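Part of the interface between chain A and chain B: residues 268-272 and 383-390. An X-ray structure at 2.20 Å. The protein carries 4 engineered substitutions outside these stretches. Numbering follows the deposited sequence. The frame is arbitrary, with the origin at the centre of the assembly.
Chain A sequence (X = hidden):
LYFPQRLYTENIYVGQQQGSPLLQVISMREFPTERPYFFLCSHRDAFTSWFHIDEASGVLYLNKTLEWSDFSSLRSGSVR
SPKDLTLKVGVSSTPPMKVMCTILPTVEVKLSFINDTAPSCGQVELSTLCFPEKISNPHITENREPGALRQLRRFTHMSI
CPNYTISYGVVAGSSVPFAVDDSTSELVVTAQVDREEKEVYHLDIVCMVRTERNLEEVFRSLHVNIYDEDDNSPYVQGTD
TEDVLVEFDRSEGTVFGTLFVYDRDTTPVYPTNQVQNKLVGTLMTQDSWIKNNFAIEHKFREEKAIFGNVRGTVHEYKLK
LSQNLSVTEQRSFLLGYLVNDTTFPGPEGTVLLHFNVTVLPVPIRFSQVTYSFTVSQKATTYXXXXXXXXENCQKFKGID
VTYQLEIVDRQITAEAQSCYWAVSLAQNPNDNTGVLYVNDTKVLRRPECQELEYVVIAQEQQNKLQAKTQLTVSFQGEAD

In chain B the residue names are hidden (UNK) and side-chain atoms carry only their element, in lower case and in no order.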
ATOM      1  N   PRO A 268     -16.671 -19.750  -6.006  1.00 28.25           N
ATOM      2  CA  PRO A 268     -17.085 -18.727  -6.970  1.00 25.02           C
ATOM      3  C   PRO A 268     -16.321 -17.430  -6.724  1.00 33.76           C
ATOM      4  O   PRO A 268     -15.846 -17.152  -5.616  1.00 29.05           O
ATOM      5  CB  PRO A 268     -18.591 -18.572  -6.711  1.00 28.68           C
ATOM      6  CG  PRO A 268     -18.985 -19.847  -5.981  1.00 31.57           C
ATOM      7  CD  PRO A 268     -17.786 -20.195  -5.150  1.00 29.20           C
ATOM      8  N   VAL A 269     -16.186 -16.648  -7.797  1.00 27.19           N
ATOM      9  CA  VAL A 269     -15.377 -15.437  -7.776  1.00 29.95           C
ATOM     10  C   VAL A 269     -15.774 -14.544  -6.601  1.00 35.70           C
ATOM     11  O   VAL A 269     -16.956 -14.384  -6.273  1.00 38.11           O
ATOM     12  CB  VAL A 269     -15.515 -14.710  -9.128  1.00 27.64           C
ATOM     13  CG1 VAL A 269     -14.852 -13.347  -9.087  1.00 27.25           C
ATOM     14  CG2 VAL A 269     -14.943 -15.578 -10.246  1.00 25.84           C
ATOM     15  N   TYR A 270     -14.777 -13.968  -5.969  1.00 27.58           N
ATOM     16  CA  TYR A 270     -14.950 -13.101  -4.816  1.00 29.91           C
ATOM     17  C   TYR A 270     -15.470 -11.731  -5.256  1.00 34.88           C
ATOM     18  O   TYR A 270     -15.035 -11.198  -6.287  1.00 29.13           O
ATOM     19  CB  TYR A 270     -13.620 -12.952  -4.083  1.00 34.82           C
ATOM     20  CG  TYR A 270     -13.564 -11.798  -3.095  1.00 38.17           C
ATOM     21  CD1 TYR A 270     -13.208 -10.521  -3.511  1.00 28.76           C
ATOM     22  CD2 TYR A 270     -13.860 -11.992  -1.747  1.00 39.85           C
ATOM     23  CE1 TYR A 270     -13.156  -9.463  -2.616  1.00 38.49           C
ATOM     24  CE2 TYR A 270     -13.814 -10.922  -0.834  1.00 39.80           C
ATOM     25  CZ  TYR A 270     -13.456  -9.661  -1.279  1.00 41.91           C
ATOM     26  OH  TYR A 270     -13.395  -8.588  -0.400  1.00 50.00           O
ATOM     27  N   PRO A 271     -16.416 -11.139  -4.503  1.00 33.78           N
ATOM     28  CA  PRO A 271     -17.062 -11.751  -3.340  1.00 40.30           C
ATOM     29  C   PRO A 271     -18.356 -12.452  -3.759  1.00 37.44           C
ATOM     30  O   PRO A 271     -18.909 -12.114  -4.815  1.00 41.24           O
ATOM     31  CB  PRO A 271     -17.340 -10.552  -2.438  1.00 37.58           C
ATOM     32  CG  PRO A 271     -17.674  -9.451  -3.435  1.00 36.83           C
ATOM     33  CD  PRO A 271     -16.890  -9.759  -4.714  1.00 29.82           C
ATOM     34  N   THR A 272     -18.829 -13.407  -2.959  1.00 41.17           N
ATOM     35  CA  THR A 272     -19.924 -14.273  -3.373  1.00 47.10           C
ATOM     36  C   THR A 272     -20.843 -14.560  -2.196  1.00 45.06           C
ATOM     37  O   THR A 272     -20.456 -14.420  -1.035  1.00 40.55           O
ATOM     38  CB  THR A 272     -19.398 -15.593  -3.947  1.00 47.64           C
ATOM     39  OG1 THR A 272     -20.495 -16.469  -4.233  1.00 49.42           O
ATOM     40  CG2 THR A 272     -18.441 -16.258  -2.949  1.00 43.64           C
TER
ATOM     41  N   UNK B 383     -30.544  -7.912  -8.668  1.00 35.67           N
ATOM     42  CA  UNK B 383     -29.817  -8.771  -7.743  1.00 39.82           C
ATOM     43  C   UNK B 383     -28.653  -9.454  -8.461  1.00 36.79           C
ATOM     44  O   UNK B 383     -28.788  -9.908  -9.603  1.00 29.77           O
ATOM     45  o   UNK B 383     -31.196 -10.707  -8.139  1.00 47.34           O
ATOM     46  c   UNK B 383     -30.765  -9.806  -7.142  1.00 34.09           C
ATOM     47  N   UNK B 384     -27.495  -9.505  -7.795  1.00 37.31           N
ATOM     48  CA  UNK B 384     -26.319 -10.134  -8.379  1.00 31.02           C
ATOM     49  C   UNK B 384     -26.554 -11.629  -8.568  1.00 33.60           C
ATOM     50  O   UNK B 384     -27.030 -12.317  -7.657  1.00 29.89           O
ATOM     51  c   UNK B 384     -22.532 -10.449  -7.292  1.00 36.90           C
ATOM     52  c   UNK B 384     -23.893 -10.870  -7.854  1.00 32.87           C
ATOM     53  n   UNK B 384     -21.697 -11.434  -6.959  1.00 34.65           N
ATOM     54  c   UNK B 384     -25.075  -9.900  -7.507  1.00 30.49           C
ATOM     55  o   UNK B 384     -22.234  -9.256  -7.168  1.00 47.44           O
ATOM     56  N   UNK B 385     -26.229 -12.119  -9.765  1.00 30.07           N
ATOM     57  CA  UNK B 385     -26.271 -13.550 -10.081  1.00 31.04           C
ATOM     58  C   UNK B 385     -24.910 -14.207  -9.879  1.00 30.42           C
ATOM     59  O   UNK B 385     -24.804 -15.281  -9.288  1.00 29.37           O
ATOM     60  c   UNK B 385     -26.702 -15.268 -11.892  1.00 26.17           C
ATOM     61  c   UNK B 385     -28.148 -13.183 -11.749  1.00 23.85           C
ATOM     62  c   UNK B 385     -26.759 -13.768 -11.527  1.00 25.80           C
ATOM     63  c   UNK B 385     -28.620 -13.411 -13.155  1.00 24.34           C
ATOM     64  N   UNK B 386     -23.855 -13.602 -10.405  1.00 31.71           N
ATOM     65  CA  UNK B 386     -22.522 -14.125 -10.171  1.00 31.84           C
ATOM     66  C   UNK B 386     -21.513 -13.259 -10.877  1.00 22.22           C
ATOM     67  O   UNK B 386     -21.848 -12.214 -11.438  1.00 25.88           O
ATOM     68  N   UNK B 387     -20.261 -13.704 -10.851  1.00 28.58           N
ATOM     69  CA  UNK B 387     -19.188 -12.961 -11.490  1.00 20.09           C
ATOM     70  C   UNK B 387     -18.407 -13.878 -12.416  1.00 21.55           C
ATOM     71  O   UNK B 387     -18.280 -15.080 -12.172  1.00 24.09           O
ATOM     72  c   UNK B 387     -18.087 -10.761  -8.417  1.00 32.49           C
ATOM     73  n   UNK B 387     -15.989  -9.428  -7.852  1.00 30.56           N
ATOM     74  c   UNK B 387     -16.979  -9.826  -8.930  1.00 33.07           C
ATOM     75  c   UNK B 387     -18.253 -12.315 -10.446  1.00 19.42           C
ATOM     76  c   UNK B 387     -18.967 -11.316  -9.552  1.00 27.27           C
ATOM     77  N   UNK B 388     -17.912 -13.305 -13.505  1.00 18.50           N
ATOM     78  CA  UNK B 388     -16.985 -14.004 -14.374  1.00 23.12           C
ATOM     79  C   UNK B 388     -15.664 -13.262 -14.358  1.00 19.47           C
ATOM     80  O   UNK B 388     -15.594 -12.073 -14.041  1.00 17.73           O
ATOM     81  c   UNK B 388     -17.697 -12.732 -16.379  1.00 15.10           C
ATOM     82  c   UNK B 388     -18.793 -14.925 -15.782  1.00 21.38           C
ATOM     83  c   UNK B 388     -17.505 -14.126 -15.807  1.00 23.06           C
ATOM     84  N   UNK B 389     -14.617 -13.974 -14.755  1.00 14.92           N
ATOM     85  CA  UNK B 389     -13.260 -13.506 -14.523  1.00 22.93           C
ATOM     86  C   UNK B 389     -12.297 -14.318 -15.382  1.00 19.74           C
ATOM     87  O   UNK B 389     -12.275 -15.550 -15.267  1.00 21.01           O
ATOM     88  c   UNK B 389     -12.913 -13.620 -13.022  1.00 20.10           C
ATOM     89  s   UNK B 389     -11.199 -13.293 -12.544  1.00 36.38           S
ATOM     90  N   UNK B 390     -11.543 -13.657 -16.276  1.00 21.28           N
ATOM     91  CA  UNK B 390     -10.502 -14.389 -17.011  1.00 18.66           C
ATOM     92  C   UNK B 390      -9.428 -14.825 -16.007  1.00 19.53           C
ATOM     93  O   UNK B 390      -9.342 -14.313 -14.884  1.00 16.20           O
ATOM     94  c   UNK B 390      -9.300 -12.248 -17.681  1.00 15.61           C
ATOM     95  c   UNK B 390     -10.903 -13.319 -19.270  1.00 19.59           C
ATOM     96  c   UNK B 390      -9.884 -13.571 -18.162  1.00 20.41           C
TER

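Position 383 carries two side-chain atoms, one carbon and then one oxygen, with no branch. The side chain is out of reach of chain A's stretch, so the identification rests on the atoms alone. A single hydroxyl on CB defines a serine, S383(B).

Position 384 has five side-chain atoms: three carbons in a row, the third bearing one oxygen and one nitrogen. CA-to-CB points toward chain A, and chi1 and chi2 are both t, so the chain is extended. The terminal nitrogen of position 384 lies 3.6 Å from the carbonyl O of P271(A), a close approach that is not a hydrogen bond; this nitrogen is hydrogen-bonded elsewhere in the structure. The planar end is a carboxamide, and the three-carbon length makes the residue glutamine rather than asparagine: Q384(B).

Position 385 shows four carbons, forked at the first, with one arm two carbons long and the other a single methyl. The side chain touches nothing in the chain A stretch, which is out of its reach. Branching at CB with unequal arms identifies isoleucine, I385(B).

Position 386 has backbone atoms only. Its phi/psi of 180/-174 describe a fully extended backbone. It covers no surface of the chain A stretch, and an ideal CB placed on it would have nothing of that stretch within 5.5 Å. With no side chain, it is glycine, G386(B).

Position 387 has four carbons in a row ending in nitrogen. Its CA is 5.9 Å from the CA of V269(A), and its CA-to-CB bond points toward chain A. The CB of position 387 packs 3.8 Å from CG1 of V269(A), while its terminal nitrogen reaches the carbonyl O of Y270(A) at 2.5 Å. This unbranched aliphatic amine is lysine. In K387(B), chi1 is m, chi2 t, chi3 p and chi4 t; the p turn at chi3 bends an otherwise largely extended chain.

Position 388 has three carbons, the first carrying the other two. Its CA-to-CB bond points away from chain A, and its side chain makes no contact with the stretch. The symmetrical fork is valine, V388(B).

Position 389 has one carbon followed by one sulfur. Its CA-to-CB bond points toward chain A, and the CB of position 389 meets CG2 of V269(A) at 4.0 Å, an apolar contact. The sulfur identifies cysteine; C389(B) is covalently bonded to a group elsewhere in the structure.

Position 390 again has a carbon bearing two carbons, out of reach of the other stretch; it is valine, V390(B).

The contact centres on K387(B), which combines two kinds of interaction. Near the backbone, its CB joins that of C389(B) in packing against the methyls of V269(A). At the far end, NZ donates a short hydrogen bond to O of Y270(A), so backbone rather than side chain supplies the acceptor, and the tyrosine's own CA-to-CB bond points away. The same NZ of K387(B) lies 3.3 Å from CD of P271(A), whose preceding peptide bond is cis. Altogether the two stretches bury 253 Å².

Chain B, residues 383-390: SQIGKVCV
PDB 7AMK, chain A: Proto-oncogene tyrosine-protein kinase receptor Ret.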